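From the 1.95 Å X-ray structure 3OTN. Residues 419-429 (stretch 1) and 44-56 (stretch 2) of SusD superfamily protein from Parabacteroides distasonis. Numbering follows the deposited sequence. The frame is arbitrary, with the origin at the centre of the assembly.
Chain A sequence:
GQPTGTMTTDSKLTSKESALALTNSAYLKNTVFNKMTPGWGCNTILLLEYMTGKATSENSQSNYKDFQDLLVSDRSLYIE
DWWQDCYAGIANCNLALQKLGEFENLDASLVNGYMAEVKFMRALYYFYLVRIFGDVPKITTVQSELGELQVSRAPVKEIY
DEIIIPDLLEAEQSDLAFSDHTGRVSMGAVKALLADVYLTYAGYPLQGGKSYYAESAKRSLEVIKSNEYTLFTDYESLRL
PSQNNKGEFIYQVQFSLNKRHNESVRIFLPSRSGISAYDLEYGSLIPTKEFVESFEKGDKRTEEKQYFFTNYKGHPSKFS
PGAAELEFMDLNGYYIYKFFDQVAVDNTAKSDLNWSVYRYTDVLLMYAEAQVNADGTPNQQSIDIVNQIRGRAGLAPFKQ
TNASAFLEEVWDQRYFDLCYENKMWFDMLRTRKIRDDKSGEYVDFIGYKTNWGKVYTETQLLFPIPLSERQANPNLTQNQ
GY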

ATOM      1  N   CYS A 419       3.778  -6.349  -7.177  1.00 18.38           N
ATOM      2  CA  CYS A 419       2.918  -7.353  -6.575  1.00 18.18           C
ATOM      3  C   CYS A 419       3.138  -7.499  -5.072  1.00 17.27           C
ATOM      4  O   CYS A 419       4.272  -7.470  -4.609  1.00 17.93           O
ATOM      5  CB  CYS A 419       3.111  -8.723  -7.231  1.00 18.62           C
ATOM      6  SG  CYS A 419       4.849  -9.310  -7.329  1.00 22.11           S
ATOM      7  N   TYR A 420       2.028  -7.689  -4.353  1.00 17.79           N
ATOM      8  CA  TYR A 420       1.996  -7.956  -2.930  1.00 17.10           C
ATOM      9  C   TYR A 420       2.464  -6.787  -2.090  1.00 18.95           C
ATOM     10  O   TYR A 420       2.864  -6.989  -0.940  1.00 18.79           O
ATOM     11  CB  TYR A 420       2.741  -9.262  -2.592  1.00 18.79           C
ATOM     12  CG  TYR A 420       2.244 -10.405  -3.497  1.00 12.77           C
ATOM     13  CD1 TYR A 420       0.912 -10.800  -3.462  1.00 20.34           C
ATOM     14  CD2 TYR A 420       3.081 -11.021  -4.403  1.00 17.97           C
ATOM     15  CE1 TYR A 420       0.433 -11.808  -4.300  1.00 19.83           C
ATOM     16  CE2 TYR A 420       2.605 -12.032  -5.264  1.00 21.13           C
ATOM     17  CZ  TYR A 420       1.277 -12.411  -5.197  1.00 18.41           C
ATOM     18  OH  TYR A 420       0.770 -13.411  -6.013  1.00 23.23           O
ATOM     19  N   GLU A 421       2.400  -5.579  -2.666  1.00 18.08           N
ATOM     20  CA  GLU A 421       2.773  -4.317  -1.987  1.00 18.59           C
ATOM     21  C   GLU A 421       1.569  -3.429  -1.700  1.00 18.80           C
ATOM     22  O   GLU A 421       1.722  -2.224  -1.466  1.00 17.84           O
ATOM     23  CB  GLU A 421       3.781  -3.534  -2.855  1.00 18.30           C
ATOM     24  CG  GLU A 421       5.138  -4.170  -3.024  1.00 21.90           C
ATOM     25  CD  GLU A 421       6.092  -3.351  -3.953  1.00 21.82           C
ATOM     26  OE1 GLU A 421       6.223  -2.132  -3.781  1.00 27.36           O
ATOM     27  OE2 GLU A 421       6.699  -3.949  -4.855  1.00 23.16           O
ATOM     28  N   ASN A 422       0.369  -4.016  -1.697  1.00 17.07           N
ATOM     29  CA  ASN A 422      -0.870  -3.306  -1.390  1.00 16.37           C
ATOM     30  C   ASN A 422      -1.197  -2.220  -2.411  1.00 17.97           C
ATOM     31  O   ASN A 422      -1.705  -1.145  -2.056  1.00 19.86           O
ATOM     32  CB  ASN A 422      -0.842  -2.736   0.076  1.00 18.07           C
ATOM     33  CG  ASN A 422      -1.240  -3.770   1.169  1.00 20.07           C
ATOM     34  OD1 ASN A 422      -1.422  -3.382   2.321  1.00 17.16           O
ATOM     35  ND2 ASN A 422      -1.320  -5.064   0.830  1.00 18.86           N
ATOM     36  N   LYS A 423      -0.885  -2.469  -3.683  1.00 19.63           N
ATOM     37  CA  LYS A 423      -1.201  -1.517  -4.787  1.00 18.71           C
ATOM     38  C   LYS A 423      -2.206  -2.043  -5.789  1.00 20.37           C
ATOM     39  O   LYS A 423      -2.969  -1.267  -6.379  1.00 21.43           O
ATOM     40  CB  LYS A 423       0.080  -1.166  -5.582  1.00 18.99           C
ATOM     41  CG  LYS A 423       1.191  -0.551  -4.773  1.00 25.11           C
ATOM     42  CD  LYS A 423       0.788   0.772  -4.170  1.00 21.13           C
ATOM     43  CE  LYS A 423       1.885   1.295  -3.233  1.00 27.44           C
ATOM     44  NZ  LYS A 423       1.681   2.727  -3.041  1.00 31.60           N
HETATM   45  N   MSE A 424      -2.150  -3.358  -6.018  1.00 19.71           N
HETATM   46  CA  MSE A 424      -2.903  -4.023  -7.063  1.00 19.66           C
HETATM   47  C   MSE A 424      -4.434  -3.878  -6.857  1.00 22.38           C
HETATM   48  O   MSE A 424      -5.177  -3.623  -7.822  1.00 17.52           O
HETATM   49  CB  MSE A 424      -2.476  -5.502  -7.117  1.00 17.39           C
HETATM   50  CG  MSE A 424      -3.102  -6.316  -8.188  1.00 18.02           C
HETATM   51 SE   MSE A 424      -2.596  -8.198  -8.007  0.75 17.99          SE
HETATM   52  CE  MSE A 424      -0.733  -8.052  -8.635  1.00 16.98           C
ATOM     53  N   TRP A 425      -4.908  -4.079  -5.626  1.00 19.83           N
ATOM     54  CA  TRP A 425      -6.356  -4.015  -5.362  1.00 20.40           C
ATOM     55  C   TRP A 425      -6.873  -2.600  -5.719  1.00 21.12           C
ATOM     56  O   TRP A 425      -7.856  -2.458  -6.434  1.00 22.55           O
ATOM     57  CB  TRP A 425      -6.705  -4.376  -3.923  1.00 18.16           C
ATOM     58  CG  TRP A 425      -8.192  -4.372  -3.668  1.00 22.01           C
ATOM     59  CD1 TRP A 425      -8.857  -3.539  -2.846  1.00 23.56           C
ATOM     60  CD2 TRP A 425      -9.182  -5.181  -4.306  1.00 19.75           C
ATOM     61  NE1 TRP A 425     -10.196  -3.795  -2.884  1.00 23.95           N
ATOM     62  CE2 TRP A 425     -10.431  -4.804  -3.771  1.00 27.59           C
ATOM     63  CE3 TRP A 425      -9.139  -6.185  -5.260  1.00 20.20           C
ATOM     64  CZ2 TRP A 425     -11.622  -5.397  -4.170  1.00 26.33           C
ATOM     65  CZ3 TRP A 425     -10.308  -6.772  -5.665  1.00 30.39           C
ATOM     66  CH2 TRP A 425     -11.538  -6.380  -5.117  1.00 25.16           C
ATOM     67  N   PHE A 426      -6.166  -1.584  -5.253  1.00 21.43           N
ATOM     68  CA  PHE A 426      -6.499  -0.188  -5.595  1.00 22.10           C
ATOM     69  C   PHE A 426      -6.445   0.094  -7.121  1.00 21.70           C
ATOM     70  O   PHE A 426      -7.326   0.776  -7.648  1.00 21.80           O
ATOM     71  CB  PHE A 426      -5.588   0.791  -4.848  1.00 20.37           C
ATOM     72  CG  PHE A 426      -5.799   0.816  -3.336  1.00 22.04           C
ATOM     73  CD1 PHE A 426      -7.061   0.696  -2.774  1.00 20.51           C
ATOM     74  CD2 PHE A 426      -4.710   0.963  -2.493  1.00 18.73           C
ATOM     75  CE1 PHE A 426      -7.238   0.741  -1.384  1.00 29.45           C
ATOM     76  CE2 PHE A 426      -4.863   1.013  -1.123  1.00 24.12           C
ATOM     77  CZ  PHE A 426      -6.130   0.904  -0.560  1.00 22.00           C
ATOM     78  N   ASP A 427      -5.453  -0.458  -7.823  1.00 19.81           N
ATOM     79  CA  ASP A 427      -5.448  -0.379  -9.313  1.00 22.09           C
ATOM     80  C   ASP A 427      -6.726  -0.993  -9.952  1.00 21.47           C
ATOM     81  O   ASP A 427      -7.357  -0.409 -10.844  1.00 22.03           O
ATOM     82  CB  ASP A 427      -4.239  -1.111  -9.903  1.00 24.11           C
ATOM     83  CG  ASP A 427      -2.934  -0.413  -9.664  1.00 23.73           C
ATOM     84  OD1 ASP A 427      -2.869   0.720  -9.121  1.00 27.78           O
ATOM     85  OD2 ASP A 427      -1.918  -1.027 -10.069  1.00 29.93           O
HETATM   86  N   MSE A 428      -7.105  -2.160  -9.468  1.00 18.42           N
HETATM   87  CA  MSE A 428      -8.302  -2.836  -9.942  1.00 19.89           C
HETATM   88  C   MSE A 428      -9.567  -1.981  -9.727  1.00 21.71           C
HETATM   89  O   MSE A 428     -10.424  -1.918 -10.602  1.00 22.01           O
HETATM   90  CB  MSE A 428      -8.446  -4.223  -9.298  1.00 19.99           C
HETATM   91  CG  MSE A 428      -7.368  -5.220  -9.703  1.00 20.50           C
HETATM   92 SE   MSE A 428      -7.550  -6.868  -8.673  0.75 18.97          SE
HETATM   93  CE  MSE A 428      -6.224  -8.032  -9.526  1.00 19.44           C
ATOM     94  N   LEU A 429      -9.665  -1.313  -8.585  1.00 17.84           N
ATOM     95  CA  LEU A 429     -10.841  -0.491  -8.281  1.00 19.88           C
ATOM     96  C   LEU A 429     -10.908   0.774  -9.165  1.00 19.50           C
ATOM     97  O   LEU A 429     -11.988   1.143  -9.634  1.00 20.41           O
ATOM     98  CB  LEU A 429     -10.848  -0.094  -6.804  1.00 21.36           C
ATOM     99  CG  LEU A 429     -11.026  -1.236  -5.774  1.00 19.54           C
ATOM    100  CD1 LEU A 429     -11.107  -0.649  -4.365  1.00 20.44           C
ATOM    101  CD2 LEU A 429     -12.285  -2.138  -6.073  1.00 21.21           C
TER
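Stretch 2 44-56: TILLLEYMTGKAT

Stretch 1 begins as loop and enters a helix at Met 424 that continues beyond Leu 429. Stretch 2 is mostly irregular: residues 44-47 have helical phi/psi without the regular bonds, and Ala 55 and Thr 56 are in strand. The CA atoms of Asn 422 and Leu 48 lie 5.6 Å apart and those of Trp 425 and Thr 52 lie 5.8 Å apart, so over this central part both chains advance the same way. Together they bury 784 Å².

Tyr 420 departs from that register. Its ring reaches the later part of stretch 2, where OH donates a hydrogen bond to Lys 54 O (2.7 Å), an acceptor near the ring plane, and CE1 meets Ala 55 CB at 4.2 Å. Its backbone N is linked to Glu 49 OE1 through water 2, with N to water 2.9 Å and water to OE1 2.7 Å.

Asn 422, with positive phi (64°), is the polar centre. Its N and ND2 both donate to Glu 49 OE2, each at 2.9 Å, with N-H...acceptor angles of 133° and 160°; ND2 also donates to Ile 45 O (3.0 Å, 149°). One carboxylate oxygen thus binds backbone and side chain of the same residue.

At the helix start, Met 424 SE packs 3.5 Å from Lys 54 CG and 3.8 Å from Thr 52 CB. Trp 425 points toward stretch 2 and its six-membered ring is covered on one face by Met 51 CB, 3.5 Å from the centroid and 18° off the normal. Water 1 accepts from Trp 425 N (2.9 Å) and donates to Leu 48 O (2.6 Å) and Glu 49 OE2 (3.1 Å). Phe 426 CZ touches Leu 48 CD2 at 3.7 Å, while one helical turn beyond Met 424, Met 428 CE approaches Thr 52 O at 3.4 Å.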

ATOM      1  N   THR A  44      -3.243  -6.206   8.798  1.00 18.57           N
ATOM      2  CA  THR A  44      -4.014  -5.267   8.002  1.00 16.93           C
ATOM      3  C   THR A  44      -3.701  -5.345   6.498  1.00 19.21           C
ATOM      4  O   THR A  44      -4.599  -5.091   5.662  1.00 18.16           O
ATOM      5  CB  THR A  44      -3.849  -3.809   8.493  1.00 17.04           C
ATOM      6  OG1 THR A  44      -2.444  -3.539   8.673  1.00 16.41           O
ATOM      7  CG2 THR A  44      -4.621  -3.569   9.785  1.00 14.77           C
ATOM      8  N   ILE A  45      -2.462  -5.692   6.145  1.00 17.29           N
ATOM      9  CA  ILE A  45      -2.086  -5.794   4.728  1.00 16.69           C
ATOM     10  C   ILE A  45      -2.863  -6.838   3.950  1.00 18.22           C
ATOM     11  O   ILE A  45      -2.986  -6.731   2.725  1.00 19.85           O
ATOM     12  CB  ILE A  45      -0.576  -6.041   4.475  1.00 17.00           C
ATOM     13  CG1 ILE A  45      -0.121  -7.449   4.903  1.00 18.01           C
ATOM     14  CG2 ILE A  45       0.275  -4.917   5.101  1.00 16.35           C
ATOM     15  CD1 ILE A  45       1.367  -7.714   4.541  1.00 17.65           C
ATOM     16  N   LEU A  46      -3.414  -7.828   4.655  1.00 18.66           N
ATOM     17  CA  LEU A  46      -4.137  -8.896   3.996  1.00 18.27           C
ATOM     18  C   LEU A  46      -5.434  -8.444   3.352  1.00 15.43           C
ATOM     19  O   LEU A  46      -5.831  -9.054   2.348  1.00 18.03           O
ATOM     20  CB  LEU A  46      -4.403 -10.074   4.947  1.00 17.90           C
ATOM     21  CG  LEU A  46      -3.229 -10.796   5.581  1.00 17.83           C
ATOM     22  CD1 LEU A  46      -3.709 -11.787   6.606  1.00 19.50           C
ATOM     23  CD2 LEU A  46      -2.302 -11.491   4.540  1.00 19.83           C
ATOM     24  N   LEU A  47      -6.083  -7.409   3.903  1.00 18.87           N
ATOM     25  CA  LEU A  47      -7.356  -6.902   3.358  1.00 19.25           C
ATOM     26  C   LEU A  47      -7.223  -6.527   1.895  1.00 19.14           C
ATOM     27  O   LEU A  47      -8.134  -6.781   1.092  1.00 16.96           O
ATOM     28  CB  LEU A  47      -7.865  -5.660   4.132  1.00 19.80           C
ATOM     29  CG  LEU A  47      -9.253  -5.098   3.714  1.00 19.83           C
ATOM     30  CD1 LEU A  47     -10.388  -6.116   3.939  1.00 23.36           C
ATOM     31  CD2 LEU A  47      -9.593  -3.782   4.444  1.00 15.61           C
ATOM     32  N   LEU A  48      -6.088  -5.912   1.569  1.00 16.47           N
ATOM     33  CA  LEU A  48      -5.816  -5.401   0.231  1.00 18.06           C
ATOM     34  C   LEU A  48      -5.189  -6.424  -0.705  1.00 20.17           C
ATOM     35  O   LEU A  48      -4.981  -6.124  -1.865  1.00 22.51           O
ATOM     36  CB  LEU A  48      -4.947  -4.152   0.315  1.00 17.34           C
ATOM     37  CG  LEU A  48      -5.434  -3.009   1.228  1.00 21.32           C
ATOM     38  CD1 LEU A  48      -4.412  -1.886   1.232  1.00 15.18           C
ATOM     39  CD2 LEU A  48      -6.797  -2.489   0.823  1.00 19.07           C
ATOM     40  N   GLU A  49      -4.890  -7.620  -0.207  1.00 17.31           N
ATOM     41  CA  GLU A  49      -4.400  -8.715  -1.048  1.00 19.46           C
ATOM     42  C   GLU A  49      -5.382  -9.836  -1.249  1.00 19.33           C
ATOM     43  O   GLU A  49      -5.278 -10.589  -2.232  1.00 20.36           O
ATOM     44  CB  GLU A  49      -3.100  -9.279  -0.471  1.00 17.97           C
ATOM     45  CG  GLU A  49      -1.958  -8.211  -0.363  1.00 21.13           C
ATOM     46  CD  GLU A  49      -1.566  -7.606  -1.704  1.00 20.56           C
ATOM     47  OE1 GLU A  49      -1.625  -8.300  -2.754  1.00 18.75           O
ATOM     48  OE2 GLU A  49      -1.180  -6.424  -1.725  1.00 19.95           O
ATOM     49  N   TYR A  50      -6.318  -9.988  -0.328  1.00 20.57           N
ATOM     50  CA  TYR A  50      -7.217 -11.161  -0.396  1.00 19.48           C
ATOM     51  C   TYR A  50      -8.279 -11.129  -1.461  1.00 21.03           C
ATOM     52  O   TYR A  50      -8.818 -12.200  -1.786  1.00 21.40           O
ATOM     53  CB  TYR A  50      -7.814 -11.473   0.966  1.00 22.30           C
ATOM     54  CG  TYR A  50      -6.931 -12.234   1.943  1.00 21.73           C
ATOM     55  CD1 TYR A  50      -5.735 -12.855   1.564  1.00 20.05           C
ATOM     56  CD2 TYR A  50      -7.365 -12.420   3.252  1.00 22.69           C
ATOM     57  CE1 TYR A  50      -5.017 -13.619   2.478  1.00 21.16           C
ATOM     58  CE2 TYR A  50      -6.635 -13.153   4.163  1.00 20.60           C
ATOM     59  CZ  TYR A  50      -5.457 -13.739   3.773  1.00 16.49           C
ATOM     60  OH  TYR A  50      -4.779 -14.492   4.715  1.00 20.91           O
HETATM   61  N   MSE A  51      -8.557  -9.978  -2.079  1.00 20.16           N
HETATM   62  CA  MSE A  51      -9.565  -9.944  -3.122  1.00 19.84           C
HETATM   63  C   MSE A  51      -9.007  -9.860  -4.533  1.00 22.56           C
HETATM   64  O   MSE A  51      -9.784  -9.938  -5.473  1.00 24.86           O
HETATM   65  CB  MSE A  51     -10.576  -8.824  -2.917  1.00 21.17           C
HETATM   66  CG  MSE A  51     -11.439  -8.990  -1.672  1.00 27.47           C
HETATM   67 SE   MSE A  51     -12.593 -10.554  -1.751  0.75 28.37          SE
HETATM   68  CE  MSE A  51     -13.188 -10.658  -3.517  1.00 13.81           C
ATOM     69  N   THR A  52      -7.685  -9.782  -4.695  1.00 22.93           N
ATOM     70  CA  THR A  52      -7.104  -9.712  -6.020  1.00 21.77           C
ATOM     71  C   THR A  52      -7.282 -10.988  -6.814  1.00 19.97           C
ATOM     72  O   THR A  52      -7.218 -10.941  -8.035  1.00 20.02           O
ATOM     73  CB  THR A  52      -5.581  -9.418  -6.029  1.00 21.30           C
ATOM     74  OG1 THR A  52      -4.878 -10.532  -5.475  1.00 23.80           O
ATOM     75  CG2 THR A  52      -5.237  -8.149  -5.255  1.00 20.72           C
ATOM     76  N   GLY A  53      -7.465 -12.120  -6.132  1.00 19.81           N
ATOM     77  CA  GLY A  53      -7.430 -13.423  -6.773  1.00 22.38           C
ATOM     78  C   GLY A  53      -6.036 -13.960  -7.090  1.00 21.75           C
ATOM     79  O   GLY A  53      -5.902 -15.022  -7.726  1.00 22.57           O
ATOM     80  N   LYS A  54      -4.999 -13.257  -6.621  1.00 23.13           N
ATOM     81  CA  LYS A  54      -3.603 -13.634  -6.840  1.00 23.32           C
ATOM     82  C   LYS A  54      -2.892 -14.120  -5.568  1.00 23.14           C
ATOM     83  O   LYS A  54      -1.682 -14.375  -5.596  1.00 21.44           O
ATOM     84  CB  LYS A  54      -2.790 -12.448  -7.362  1.00 26.88           C
ATOM     85  CG  LYS A  54      -3.406 -11.611  -8.441  1.00 36.32           C
ATOM     86  CD  LYS A  54      -3.637 -12.314  -9.702  1.00 33.46           C
ATOM     87  CE  LYS A  54      -3.951 -11.312 -10.821  1.00 30.70           C
ATOM     88  NZ  LYS A  54      -4.807 -11.988 -11.842  1.00 22.50           N
ATOM     89  N   ALA A  55      -3.632 -14.249  -4.476  1.00 21.28           N
ATOM     90  CA  ALA A  55      -3.085 -14.731  -3.218  1.00 23.41           C
ATOM     91  C   ALA A  55      -4.096 -15.634  -2.545  1.00 23.98           C
ATOM     92  O   ALA A  55      -5.309 -15.419  -2.648  1.00 23.59           O
ATOM     93  CB  ALA A  55      -2.757 -13.552  -2.296  1.00 21.29           C
ATOM     94  N   THR A  56      -3.585 -16.649  -1.864  1.00 24.35           N
ATOM     95  CA  THR A  56      -4.369 -17.501  -0.980  1.00 25.22           C
ATOM     96  C   THR A  56      -3.659 -17.558   0.399  1.00 27.20           C
ATOM     97  O   THR A  56      -2.740 -16.753   0.694  1.00 20.89           O
ATOM     98  CB  THR A  56      -4.528 -18.907  -1.585  1.00 24.80           C
ATOM     99  OG1 THR A  56      -3.243 -19.531  -1.649  1.00 28.06           O
ATOM    100  CG2 THR A  56      -5.048 -18.791  -2.994  1.00 26.56           C
TER
HETATM  101  O   HOH W   1      -3.233  -4.886  -3.391  1.00 18.29           O
HETATM  102  O   HOH W   2      -0.761  -7.462  -5.153  1.00 18.91           O